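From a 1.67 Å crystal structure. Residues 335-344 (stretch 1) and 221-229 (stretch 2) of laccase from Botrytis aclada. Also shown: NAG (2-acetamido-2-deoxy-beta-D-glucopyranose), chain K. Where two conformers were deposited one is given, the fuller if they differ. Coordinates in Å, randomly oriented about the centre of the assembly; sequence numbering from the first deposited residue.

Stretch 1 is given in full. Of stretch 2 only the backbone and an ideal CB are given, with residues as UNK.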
ATOM      1  N   SER A 335     -12.867  -3.737  11.258  1.00 25.85           N
ATOM      2  CA  SER A 335     -13.911  -3.310  10.402  1.00 25.33           C
ATOM      3  C   SER A 335     -14.823  -4.526  10.082  1.00 23.99           C
ATOM      4  O   SER A 335     -14.457  -5.684  10.287  1.00 25.38           O
ATOM      5  CB  SER A 335     -13.356  -2.712   9.121  1.00 26.51           C
ATOM      6  OG  SER A 335     -12.684  -3.760   8.360  1.00 27.07           O
ATOM      7  N   THR A 336     -16.004  -4.213   9.587  1.00 25.97           N
ATOM      8  CA  THR A 336     -17.025  -5.225   9.308  1.00 26.11           C
ATOM      9  C   THR A 336     -16.877  -5.791   7.882  1.00 25.60           C
ATOM     10  O   THR A 336     -16.415  -5.101   6.968  1.00 25.83           O
ATOM     11  CB  THR A 336     -18.422  -4.646   9.382  1.00 25.66           C
ATOM     12  OG1 THR A 336     -18.517  -3.512   8.527  1.00 26.82           O
ATOM     13  CG2 THR A 336     -18.768  -4.204  10.871  1.00 26.92           C
ATOM     14  N   ASN A 337     -17.273  -7.051   7.757  1.00 25.97           N
ATOM     15  CA  ASN A 337     -17.412  -7.704   6.466  1.00 26.79           C
ATOM     16  C   ASN A 337     -18.537  -8.744   6.620  1.00 27.02           C
ATOM     17  O   ASN A 337     -18.690  -9.422   7.663  1.00 28.89           O
ATOM     18  CB  ASN A 337     -16.106  -8.372   6.073  1.00 25.32           C
ATOM     19  CG  ASN A 337     -16.117  -8.840   4.660  1.00 26.48           C
ATOM     20  OD1 ASN A 337     -15.904  -8.070   3.705  1.00 28.91           O
ATOM     21  ND2 ASN A 337     -16.437 -10.083   4.520  1.00 21.22           N
ATOM     22  N   ASN A 338     -19.260  -8.918   5.533  1.00 26.77           N
ATOM     23  CA  ASN A 338     -20.386  -9.835   5.531  1.00 28.43           C
ATOM     24  C   ASN A 338     -19.979 -11.262   5.550  1.00 28.80           C
ATOM     25  O   ASN A 338     -20.759 -12.131   5.978  1.00 29.09           O
ATOM     26  CB  ASN A 338     -21.231  -9.593   4.289  1.00 28.30           C
ATOM     27  CG  ASN A 338     -22.099  -8.388   4.385  1.00 33.26           C
ATOM     28  OD1 ASN A 338     -22.110  -7.667   5.392  1.00 35.04           O
ATOM     29  ND2 ASN A 338     -22.895  -8.177   3.346  1.00 35.58           N
ATOM     30  N   GLU A 339     -18.726 -11.556   5.160  1.00 28.32           N
ATOM     31  CA  GLU A 339     -18.281 -12.913   5.081  1.00 27.50           C
ATOM     32  C   GLU A 339     -16.875 -13.037   5.652  1.00 28.14           C
ATOM     33  O   GLU A 339     -16.006 -13.706   5.083  1.00 26.37           O
ATOM     34  CB  GLU A 339     -18.289 -13.333   3.621  1.00 28.31           C
ATOM     35  CG  GLU A 339     -19.644 -13.200   2.952  1.00 30.26           C
ATOM     36  CD  GLU A 339     -20.722 -14.111   3.521  1.00 34.55           C
ATOM     37  OE1 GLU A 339     -20.392 -15.063   4.220  1.00 33.74           O
ATOM     38  OE2 GLU A 339     -21.900 -13.828   3.277  1.00 32.82           O
ATOM     39  N   ALA A 340     -16.684 -12.465   6.847  1.00 27.11           N
ATOM     40  CA  ALA A 340     -15.376 -12.532   7.476  1.00 27.69           C
ATOM     41  C   ALA A 340     -14.774 -13.936   7.608  1.00 27.73           C
ATOM     42  O   ALA A 340     -13.579 -14.137   7.380  1.00 30.07           O
ATOM     43  CB  ALA A 340     -15.430 -11.814   8.868  1.00 27.39           C
ATOM     44  N   ALA A 341     -15.585 -14.932   7.995  1.00 27.26           N
ATOM     45  CA  ALA A 341     -15.089 -16.253   8.256  1.00 27.89           C
ATOM     46  C   ALA A 341     -14.563 -16.917   6.968  1.00 28.06           C
ATOM     47  O   ALA A 341     -13.806 -17.891   7.063  1.00 28.14           O
ATOM     48  CB  ALA A 341     -16.187 -17.155   8.940  1.00 29.09           C
ATOM     49  N   ASN A 342     -14.988 -16.408   5.814  1.00 26.74           N
ATOM     50  CA  ASN A 342     -14.610 -16.969   4.497  1.00 27.34           C
ATOM     51  C   ASN A 342     -13.418 -16.329   3.828  1.00 27.94           C
ATOM     52  O   ASN A 342     -13.129 -16.615   2.664  1.00 25.96           O
ATOM     53  CB  ASN A 342     -15.781 -16.984   3.547  1.00 27.68           C
ATOM     54  CG  ASN A 342     -17.030 -17.643   4.112  0.50 30.77           C
ATOM     55  OD1 ASN A 342     -17.955 -16.932   4.556  0.50 34.19           O
ATOM     56  ND2 ASN A 342     -17.089 -18.968   4.106  0.50 31.86           N
ATOM     57  N   ALA A 343     -12.674 -15.522   4.602  1.00 27.37           N
ATOM     58  CA  ALA A 343     -11.392 -14.935   4.118  1.00 26.90           C
ATOM     59  C   ALA A 343     -10.315 -15.987   4.290  1.00 25.93           C
ATOM     60  O   ALA A 343      -9.473 -15.888   5.155  1.00 26.39           O
ATOM     61  CB  ALA A 343     -11.046 -13.678   4.907  1.00 25.92           C
ATOM     62  N   THR A 344     -10.366 -16.993   3.429  1.00 26.22           N
ATOM     63  CA  THR A 344      -9.542 -18.149   3.503  1.00 25.19           C
ATOM     64  C   THR A 344      -9.226 -18.615   2.081  1.00 25.56           C
ATOM     65  O   THR A 344      -9.910 -18.244   1.106  1.00 27.02           O
ATOM     66  CB  THR A 344     -10.251 -19.360   4.200  1.00 26.29           C
ATOM     67  OG1 THR A 344     -11.424 -19.734   3.480  1.00 24.05           O
ATOM     68  CG2 THR A 344     -10.610 -18.993   5.663  1.00 25.62           C
ATOM     69  N   UNK A 221     -19.547   5.761   8.531  1.00 31.18           N
ATOM     70  CA  UNK A 221     -19.335   4.354   8.857  1.00 30.19           C
ATOM     71  C   UNK A 221     -18.961   3.628   7.558  1.00 30.45           C
ATOM     72  O   UNK A 221     -19.703   3.659   6.637  1.00 29.98           O
ATOM     73  CB  UNK A 221     -20.576   3.737   9.505  1.00 30.19           C
ATOM     74  N   UNK A 222     -17.807   2.953   7.521  1.00 30.45           N
ATOM     75  CA  UNK A 222     -17.507   2.143   6.352  1.00 30.62           C
ATOM     76  C   UNK A 222     -18.541   1.013   6.244  1.00 30.50           C
ATOM     77  O   UNK A 222     -18.902   0.426   7.237  1.00 30.93           O
ATOM     78  CB  UNK A 222     -16.086   1.581   6.430  1.00 30.62           C
ATOM     79  N   UNK A 223     -19.053   0.769   5.040  1.00 30.19           N
ATOM     80  CA  UNK A 223     -19.963  -0.373   4.930  1.00 30.14           C
ATOM     81  C   UNK A 223     -19.285  -1.734   5.101  1.00 28.58           C
ATOM     82  O   UNK A 223     -18.106  -1.868   4.775  1.00 30.20           O
ATOM     83  CB  UNK A 223     -20.662  -0.332   3.570  1.00 30.14           C
ATOM     84  N   UNK A 224     -20.030  -2.708   5.610  1.00 28.87           N
ATOM     85  CA  UNK A 224     -19.637  -4.114   5.535  1.00 26.80           C
ATOM     86  C   UNK A 224     -19.764  -4.494   4.065  1.00 28.22           C
ATOM     87  O   UNK A 224     -20.820  -4.298   3.441  1.00 27.01           O
ATOM     88  CB  UNK A 224     -20.492  -5.007   6.436  1.00 26.80           C
ATOM     89  N   UNK A 225     -18.649  -4.931   3.483  1.00 25.75           N
ATOM     90  CA  UNK A 225     -18.672  -5.357   2.078  1.00 25.25           C
ATOM     91  C   UNK A 225     -19.054  -6.799   2.003  1.00 25.45           C
ATOM     92  O   UNK A 225     -19.056  -7.564   2.996  1.00 25.84           O
ATOM     93  CB  UNK A 225     -17.320  -5.132   1.398  1.00 25.25           C
ATOM     94  N   UNK A 226     -19.371  -7.220   0.782  1.00 26.20           N
ATOM     95  CA  UNK A 226     -20.053  -8.511   0.626  1.00 26.41           C
ATOM     96  C   UNK A 226     -19.161  -9.694   0.711  1.00 25.99           C
ATOM     97  O   UNK A 226     -19.580 -10.776   1.078  1.00 25.84           O
ATOM     98  CB  UNK A 226     -20.787  -8.560  -0.715  1.00 26.41           C
ATOM     99  N   UNK A 227     -17.881  -9.536   0.417  1.00 24.45           N
ATOM    100  CA  UNK A 227     -17.031 -10.683   0.449  1.00 23.22           C
ATOM    101  C   UNK A 227     -15.573 -10.222   0.659  1.00 22.81           C
ATOM    102  O   UNK A 227     -15.343  -9.053   0.978  1.00 24.50           O
ATOM    103  CB  UNK A 227     -17.186 -11.499  -0.836  1.00 23.22           C
ATOM    104  N   UNK A 228     -14.669 -11.168   0.560  1.00 23.63           N
ATOM    105  CA  UNK A 228     -13.208 -10.923   0.545  1.00 24.22           C
ATOM    106  C   UNK A 228     -12.637 -11.708  -0.629  1.00 24.89           C
ATOM    107  O   UNK A 228     -13.273 -12.641  -1.106  1.00 24.63           O
ATOM    108  CB  UNK A 228     -12.543 -11.335   1.860  1.00 24.22           C
ATOM    109  N   UNK A 229     -11.421 -11.359  -1.059  1.00 24.04           N
ATOM    110  CA  UNK A 229     -10.685 -12.138  -2.080  1.00 24.01           C
ATOM    111  C   UNK A 229      -9.324 -12.407  -1.576  1.00 24.66           C
ATOM    112  O   UNK A 229      -8.711 -11.571  -0.890  1.00 24.38           O
ATOM    113  CB  UNK A 229     -10.614 -11.414  -3.426  1.00 24.01           C
TER
HETATM  114  C1  NAG K 560     -18.289 -19.564   4.648  1.00 40.68           C
HETATM  115  C2  NAG K 560     -18.855 -20.620   3.737  1.00 46.64           C
HETATM  116  C3  NAG K 560     -19.964 -21.406   4.480  1.00 48.82           C
HETATM  117  C4  NAG K 560     -19.341 -21.923   5.774  1.00 50.07           C
HETATM  118  C5  NAG K 560     -18.895 -20.747   6.615  1.00 51.74           C
HETATM  119  C6  NAG K 560     -18.211 -21.228   7.881  1.00 54.25           C
HETATM  120  C7  NAG K 560     -18.614 -20.003   1.399  1.00 46.47           C
HETATM  121  C8  NAG K 560     -19.177 -19.251   0.242  1.00 45.14           C
HETATM  122  N2  NAG K 560     -19.316 -19.954   2.552  1.00 45.38           N
HETATM  123  O3  NAG K 560     -20.405 -22.459   3.652  1.00 47.71           O
HETATM  124  O4  NAG K 560     -20.245 -22.628   6.568  1.00 56.75           O
HETATM  125  O5  NAG K 560     -17.899 -20.100   5.893  1.00 46.30           O
HETATM  126  O6  NAG K 560     -17.534 -20.105   8.375  1.00 56.70           O
HETATM  127  O7  NAG K 560     -17.530 -20.611   1.259  1.00 49.07           O

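Position 221 lies at the far end of the segment, where nothing of stretch 1 comes within 5.5 Å of the ideal CB. With phi/psi of -113/123, almost any residue would serve; the deposited one is Ala221.

At position 222 CA-to-CB points toward stretch 1 but stops short of it, so the site sets no demand on size. A phi of -64° and psi of 136° suit many residues, proline among them, and the backbone N has no partner in stretch 1 to lose. Pro222 is found. Its carbonyl takes a weak hydrogen bond from a water (O to water 3.5 Å), which in turn accepts from the backbone N of Thr336 (N to water 3.0 Å).

Position 223 turns CA-to-CB away, and its phi of -69° again admits proline. Pro223 is deposited, leaving the carbonyl O to meet a water at 2.9 Å; the same water lies 2.8 Å from O of Thr336.

Position 224 is the most constrained by what is visible. CA-to-CB points toward stretch 1, and the ideal CB already sits 3.2 Å from OG1 of Thr336 and 3.3 Å from OD1 of Asn338. A small residue is the natural expectation, glycine or alanine first, perhaps serine. Ala224 fits: its methyl CB settles between the two polar side chains, 3.3 Å from each of those oxygens.

At position 225 CA-to-CB points away overall, although CB still touches the end of the Asn337 side chain. The backbone does the bonding, so many side chains would suit, proline excepted, since its N would have no hydrogen for the bridging water. The carbonyl O accepts a hydrogen bond from N of Asn338 (2.9 Å, 165°), while the backbone N donates to a water at 2.9 Å that also reaches O of Thr336. In Leu225 (chi1 m, chi2 t), CG and the methyls lie farther from Asn337 than CB does.

Position 226 also points away, with a turn-like phi/psi of -79/-25; polar or long flexible chains would do. Glu226 approaches through its backbone: its O lies 3.1 Å from CG of Glu339 and receives a hydrogen bond from a water at 2.7 Å. Its carboxylate is bonded elsewhere in the structure.

Position 227 is extended, and CB starts away from stretch 1. A side chain able to bend back could meet CB of Glu339; a polar one could also bond to water nearby. Asn227 does both, with OD1 3.5 Å from CB of Glu339 and accepting from a water at 2.8 Å that donates to O of Glu339 at 2.7 Å.

Position 228 points toward stretch 1, its ideal CB 4.1 Å from CB of Ala343. The small neighbour leaves room for a beta-branched residue, valine or threonine, both at ease in a strand. Thr228 has OG1 3.3 Å from CA of Ala343 and donating to that same water (2.7 Å), with CG2 packed beside Asn337.

Position 229 points away in extended backbone, so stretch 1 cannot choose its residue; Leu229 is deposited.

Stretch 2 (221-229) APPALENTL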
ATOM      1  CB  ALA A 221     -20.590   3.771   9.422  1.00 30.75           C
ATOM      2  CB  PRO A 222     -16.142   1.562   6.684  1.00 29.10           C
ATOM      3  CG  PRO A 222     -15.494   2.609   7.500  1.00 31.07           C
ATOM      4  CD  PRO A 222     -16.673   2.949   8.453  1.00 31.14           C
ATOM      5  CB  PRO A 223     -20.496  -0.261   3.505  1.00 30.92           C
ATOM      6  CG  PRO A 223     -19.465   0.461   2.751  1.00 32.61           C
ATOM      7  CD  PRO A 223     -18.872   1.485   3.769  1.00 29.40           C
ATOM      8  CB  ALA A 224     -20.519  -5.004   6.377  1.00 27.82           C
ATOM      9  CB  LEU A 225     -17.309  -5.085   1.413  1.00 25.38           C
ATOM     10  CG  LEU A 225     -16.878  -3.626   1.452  1.00 23.88           C
ATOM     11  CD1 LEU A 225     -15.575  -3.416   0.728  1.00 22.10           C
ATOM     12  CD2 LEU A 225     -17.965  -2.678   0.926  1.00 27.30           C
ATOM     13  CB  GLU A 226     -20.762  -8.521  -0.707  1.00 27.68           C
ATOM     14  CG  GLU A 226     -22.007  -7.667  -0.785  1.00 26.59           C
ATOM     15  CD  GLU A 226     -21.774  -6.147  -0.850  1.00 32.04           C
ATOM     16  OE1 GLU A 226     -20.699  -5.693  -1.276  1.00 29.13           O
ATOM     17  OE2 GLU A 226     -22.653  -5.381  -0.398  1.00 35.70           O
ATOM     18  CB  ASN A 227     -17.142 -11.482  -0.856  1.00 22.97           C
ATOM     19  CG  ASN A 227     -16.877 -12.943  -0.665  1.00 21.39           C
ATOM     20  OD1 ASN A 227     -16.740 -13.433   0.447  1.00 24.02           O
ATOM     21  ND2 ASN A 227     -16.797 -13.689  -1.822  1.00 22.58           N
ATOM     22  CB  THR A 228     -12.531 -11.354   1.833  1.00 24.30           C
ATOM     23  OG1 THR A 228     -12.550 -12.789   1.931  1.00 24.05           O
ATOM     24  CG2 THR A 228     -13.247 -10.728   3.088  1.00 24.83           C
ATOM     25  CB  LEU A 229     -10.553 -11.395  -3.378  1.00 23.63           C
ATOM     26  CG  LEU A 229     -11.852 -11.001  -4.097  1.00 23.64           C
ATOM     27  CD1 LEU A 229     -11.530 -10.135  -5.263  1.00 21.85           C
ATOM     28  CD2 LEU A 229     -12.604 -12.191  -4.550  1.00 24.36           C
TER
HETATM   29  O   HOH W   1     -16.470  -1.243   9.117  1.00 27.99           O
HETATM   30  O   HOH W   2     -16.017  -2.396   6.648  1.00 27.86           O
HETATM   31  O   HOH W   3     -15.940  -5.360   4.470  1.00 23.22           O
HETATM   32  O   HOH W   4     -22.275 -10.839   1.483  1.00 29.39           O
HETATM   33  O   HOH W   5     -14.963 -13.753   2.540  1.00 26.18           O
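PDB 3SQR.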